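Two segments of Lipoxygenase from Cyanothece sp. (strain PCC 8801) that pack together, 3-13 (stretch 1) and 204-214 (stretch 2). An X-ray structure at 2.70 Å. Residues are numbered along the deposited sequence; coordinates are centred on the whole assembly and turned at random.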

# COMPACT_ATOMS: atom_id res chain seq x y z
N THR A 3 6.12 33.05 7.53
CA THR A 3 6.06 31.60 7.68
C THR A 3 6.56 31.12 9.04
O THR A 3 6.14 30.06 9.51
N LYS A 4 7.43 31.90 9.68
CA LYS A 4 8.07 31.44 10.91
C LYS A 4 7.10 31.30 12.07
O LYS A 4 7.08 30.26 12.75
N THR A 5 6.29 32.33 12.31
CA THR A 5 5.32 32.31 13.39
C THR A 5 4.35 31.14 13.25
O THR A 5 4.16 30.35 14.19
N LYS A 6 3.73 31.02 12.08
CA LYS A 6 2.77 29.95 11.82
C LYS A 6 3.40 28.57 11.89
O LYS A 6 2.78 27.63 12.38
N THR A 7 4.63 28.44 11.40
CA THR A 7 5.36 27.18 11.49
C THR A 7 5.50 26.76 12.95
O THR A 7 5.19 25.62 13.32
N ILE A 8 5.94 27.70 13.78
CA ILE A 8 6.11 27.43 15.20
C ILE A 8 4.79 26.97 15.84
O ILE A 8 4.73 25.89 16.45
N PHE A 9 3.74 27.78 15.68
CA PHE A 9 2.45 27.44 16.28
C PHE A 9 1.92 26.11 15.77
O PHE A 9 1.17 25.42 16.46
N ASP A 10 2.31 25.75 14.55
CA ASP A 10 1.83 24.50 13.95
C ASP A 10 2.54 23.31 14.57
O ASP A 10 1.90 22.30 14.88
N GLU A 11 3.85 23.42 14.74
CA GLU A 11 4.62 22.37 15.41
C GLU A 11 4.11 22.16 16.83
O GLU A 11 3.88 21.02 17.27
N ILE A 12 3.93 23.27 17.54
CA ILE A 12 3.35 23.24 18.88
C ILE A 12 2.00 22.54 18.90
O ILE A 12 1.77 21.62 19.69
N LYS A 13 1.11 22.99 18.02
CA LYS A 13 -0.23 22.42 17.89
C LYS A 13 -0.19 20.91 17.71
O LYS A 13 -0.88 20.17 18.43
N ILE A 204 10.90 15.75 18.79
CA ILE A 204 12.24 15.93 18.23
C ILE A 204 12.18 16.78 16.96
O ILE A 204 12.83 17.82 16.85
N LYS A 205 11.37 16.32 16.01
CA LYS A 205 11.17 17.02 14.75
C LYS A 205 10.69 18.44 15.00
O LYS A 205 11.10 19.38 14.32
N ALA A 206 9.83 18.60 16.00
CA ALA A 206 9.32 19.90 16.38
C ALA A 206 10.44 20.80 16.88
O ALA A 206 10.57 21.95 16.46
N LYS A 207 11.26 20.25 17.79
CA LYS A 207 12.43 20.96 18.29
C LYS A 207 13.30 21.47 17.14
O LYS A 207 13.67 22.65 17.11
N HIS A 208 13.59 20.58 16.20
CA HIS A 208 14.45 20.94 15.08
C HIS A 208 13.82 22.01 14.20
O HIS A 208 14.49 22.97 13.80
N THR A 209 12.53 21.85 13.92
CA THR A 209 11.81 22.79 13.07
C THR A 209 11.80 24.18 13.67
O THR A 209 12.08 25.17 12.98
N ILE A 210 11.49 24.26 14.96
CA ILE A 210 11.47 25.54 15.66
C ILE A 210 12.87 26.14 15.69
O ILE A 210 13.04 27.35 15.56
N ALA A 211 13.87 25.28 15.85
CA ALA A 211 15.26 25.73 15.89
C ALA A 211 15.70 26.32 14.55
O ALA A 211 16.50 27.25 14.50
N ASN A 212 15.16 25.76 13.46
CA ASN A 212 15.55 26.16 12.12
C ASN A 212 15.10 27.57 11.76
O ASN A 212 15.75 28.26 10.97
N THR A 213 13.98 28.00 12.33
CA THR A 213 13.47 29.34 12.07
C THR A 213 14.34 30.40 12.76
O THR A 213 14.50 31.51 12.25
N LEU A 214 14.91 30.04 13.91
CA LEU A 214 15.78 30.95 14.65
C LEU A 214 17.11 31.15 13.92
O LEU A 214 17.74 32.21 14.02

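The strongest polar link between the two helices is the salt bridge of Glu 11 with Lys 205. Lys 205 NZ donates to Glu 11 OE1 at 2.9 Å. A second, weak hydrogen bond runs from Lys 205 NZ to Glu 11 OE2 at 3.0 Å, so the ammonium group meets both carboxylate oxygens. The CA-to-CB bond of Lys 205 points sideways, yet its chain bends back to bring NZ to the acid. Its chi1 is t, chi2 lies between wells at -94°, chi3 is m and chi4 is t.

Glu 11 points toward the other helix with chi1 and chi2 both m. Its side chain is a knob seated among Lys 205, Ala 206, Thr 209 and Ile 210. Glu 11 OE1 lies 3.6 Å from Ala 206 CB and 3.3 Å from Ala 206 CA. The small alanine goes with a close backbone approach here, the two CA atoms of Glu 11 and Ala 206 being 5.4 Å apart. The aliphatic part of Glu 11 packs too: its CG is 3.6 Å from Thr 209 CG2, and its CB is 4.3 Å from Ile 210 CG1.

The hydroxyls of Thr 7, Thr 209 and Thr 213 each bond to a backbone oxygen of their own stretch. Thr 209 OG1 donates to Lys 205 O at 2.8 Å, and Thr 7 OG1 donates to Thr 3 O, also at 2.8 Å. Both residues have chi1 m and point toward the opposing helix. Their methyl groups meet across the contact, with Thr 7 CG2 3.5 Å from Thr 209 CG2. Thr 213 has chi1 p, and its OG1 donates to Ile 210 O at 2.8 Å. Thr 213 CG2 is 4.3 Å from Thr 7 CG2.

Lys 4 also points toward the other helix, with chi1 m, chi2 t, chi3 m and chi4 t. It packs through its aliphatic chain: Lys 4 CD is 3.3 Å from Thr 213 O and 3.7 Å from Thr 213 CB.

Isoleucines add looser apolar packing. Ile 8, Ile 12 and Ile 210 all have chi1 m and chi2 t, and their CA-to-CB bonds point sideways. Ile 8 CD1 is 4.3 Å from Ile 210 CG2 and 4.0 Å from Thr 213 OG1. Ile 12 CG1 is 4.4 Å from Ile 210 CD1.

The helices run nearly antiparallel, at 166°, with axes 9.5 Å apart at closest approach. Together they bury 475 Å². Thr 5 and Phe 9 point away and take no part in the contact.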

# COMPACT_ATOMS: atom_id res chain seq x y z
CB THR A 3 6.89 30.90 6.57
OG1 THR A 3 6.81 29.47 6.74
CG2 THR A 3 8.34 31.33 6.63
CB LYS A 4 9.22 32.38 11.29
CG LYS A 4 10.40 32.27 10.33
CD LYS A 4 11.70 32.79 10.93
CE LYS A 4 11.74 34.31 11.04
NZ LYS A 4 13.10 34.81 11.43
CB THR A 5 4.51 33.62 13.46
OG1 THR A 5 3.85 33.85 12.21
CG2 THR A 5 5.43 34.80 13.77
CB LYS A 6 2.11 30.15 10.45
CG LYS A 6 1.19 31.37 10.35
CD LYS A 6 0.46 31.64 11.67
CE LYS A 6 -0.60 30.59 11.98
NZ LYS A 6 -1.07 30.72 13.38
CB THR A 7 6.75 27.29 10.84
OG1 THR A 7 6.59 27.30 9.41
CG2 THR A 7 7.62 26.12 11.22
CB ILE A 8 6.64 28.66 15.95
CG1 ILE A 8 8.06 28.98 15.50
CG2 ILE A 8 6.62 28.42 17.45
CD1 ILE A 8 8.73 30.08 16.29
CB PHE A 9 1.42 28.54 16.01
CG PHE A 9 1.62 29.79 16.82
CD1 PHE A 9 1.57 29.74 18.20
CD2 PHE A 9 1.85 31.01 16.21
CE1 PHE A 9 1.76 30.89 18.96
CE2 PHE A 9 2.04 32.16 16.96
CZ PHE A 9 1.99 32.10 18.34
CB ASP A 10 2.04 24.50 12.43
CG ASP A 10 0.98 25.31 11.69
OD1 ASP A 10 -0.08 25.61 12.28
OD2 ASP A 10 1.21 25.62 10.50
CB GLU A 11 6.11 22.71 15.43
CG GLU A 11 6.76 22.71 14.05
CD GLU A 11 6.70 21.34 13.40
OE1 GLU A 11 7.04 20.35 14.08
OE2 GLU A 11 6.32 21.27 12.20
CB ILE A 12 3.20 24.66 19.44
CG1 ILE A 12 4.58 25.27 19.69
CG2 ILE A 12 2.34 24.66 20.70
CD1 ILE A 12 4.56 26.76 19.91
CB LYS A 13 -0.94 23.06 16.69
CG LYS A 13 -2.43 22.73 16.59
CD LYS A 13 -2.99 23.14 15.23
CE LYS A 13 -2.82 24.64 14.97
NZ LYS A 13 -3.48 25.05 13.70
CB ILE A 204 12.90 14.56 17.90
CG1 ILE A 204 12.74 13.58 19.06
CG2 ILE A 204 14.36 14.75 17.55
CD1 ILE A 204 13.46 14.01 20.33
CB LYS A 205 10.16 16.25 13.89
CG LYS A 205 10.17 16.62 12.41
CD LYS A 205 9.14 17.70 12.08
CE LYS A 205 7.71 17.18 12.22
NZ LYS A 205 6.71 18.27 12.04
CB ALA A 206 8.24 19.76 17.44
CB LYS A 207 13.26 20.05 19.20
CG LYS A 207 14.42 20.76 19.88
CD LYS A 207 15.54 19.78 20.24
CE LYS A 207 16.78 20.52 20.74
NZ LYS A 207 18.00 19.67 20.69
CB HIS A 208 14.75 19.70 14.24
CG HIS A 208 15.53 18.66 14.98
ND1 HIS A 208 15.56 17.34 14.58
CD2 HIS A 208 16.31 18.74 16.08
CE1 HIS A 208 16.33 16.65 15.42
NE2 HIS A 208 16.79 17.48 16.34
CB THR A 209 10.36 22.34 12.83
OG1 THR A 209 10.36 21.06 12.17
CG2 THR A 209 9.64 23.34 11.96
CB ILE A 210 10.91 25.40 17.10
CG1 ILE A 210 9.50 24.83 17.07
CG2 ILE A 210 10.90 26.75 17.82
CD1 ILE A 210 8.80 24.86 18.40
CB ALA A 211 16.18 24.58 16.28
CB ASN A 212 15.00 25.17 11.09
CG ASN A 212 15.21 25.63 9.67
OD1 ASN A 212 16.33 25.64 9.17
ND2 ASN A 212 14.13 26.03 9.01
CB THR A 213 12.02 29.48 12.55
OG1 THR A 213 11.98 29.39 13.98
CG2 THR A 213 11.16 28.39 11.94
CB LEU A 214 16.03 30.42 16.07
CG LEU A 214 14.80 30.03 16.89
CD1 LEU A 214 15.21 29.59 18.29
CD2 LEU A 214 13.81 31.17 16.95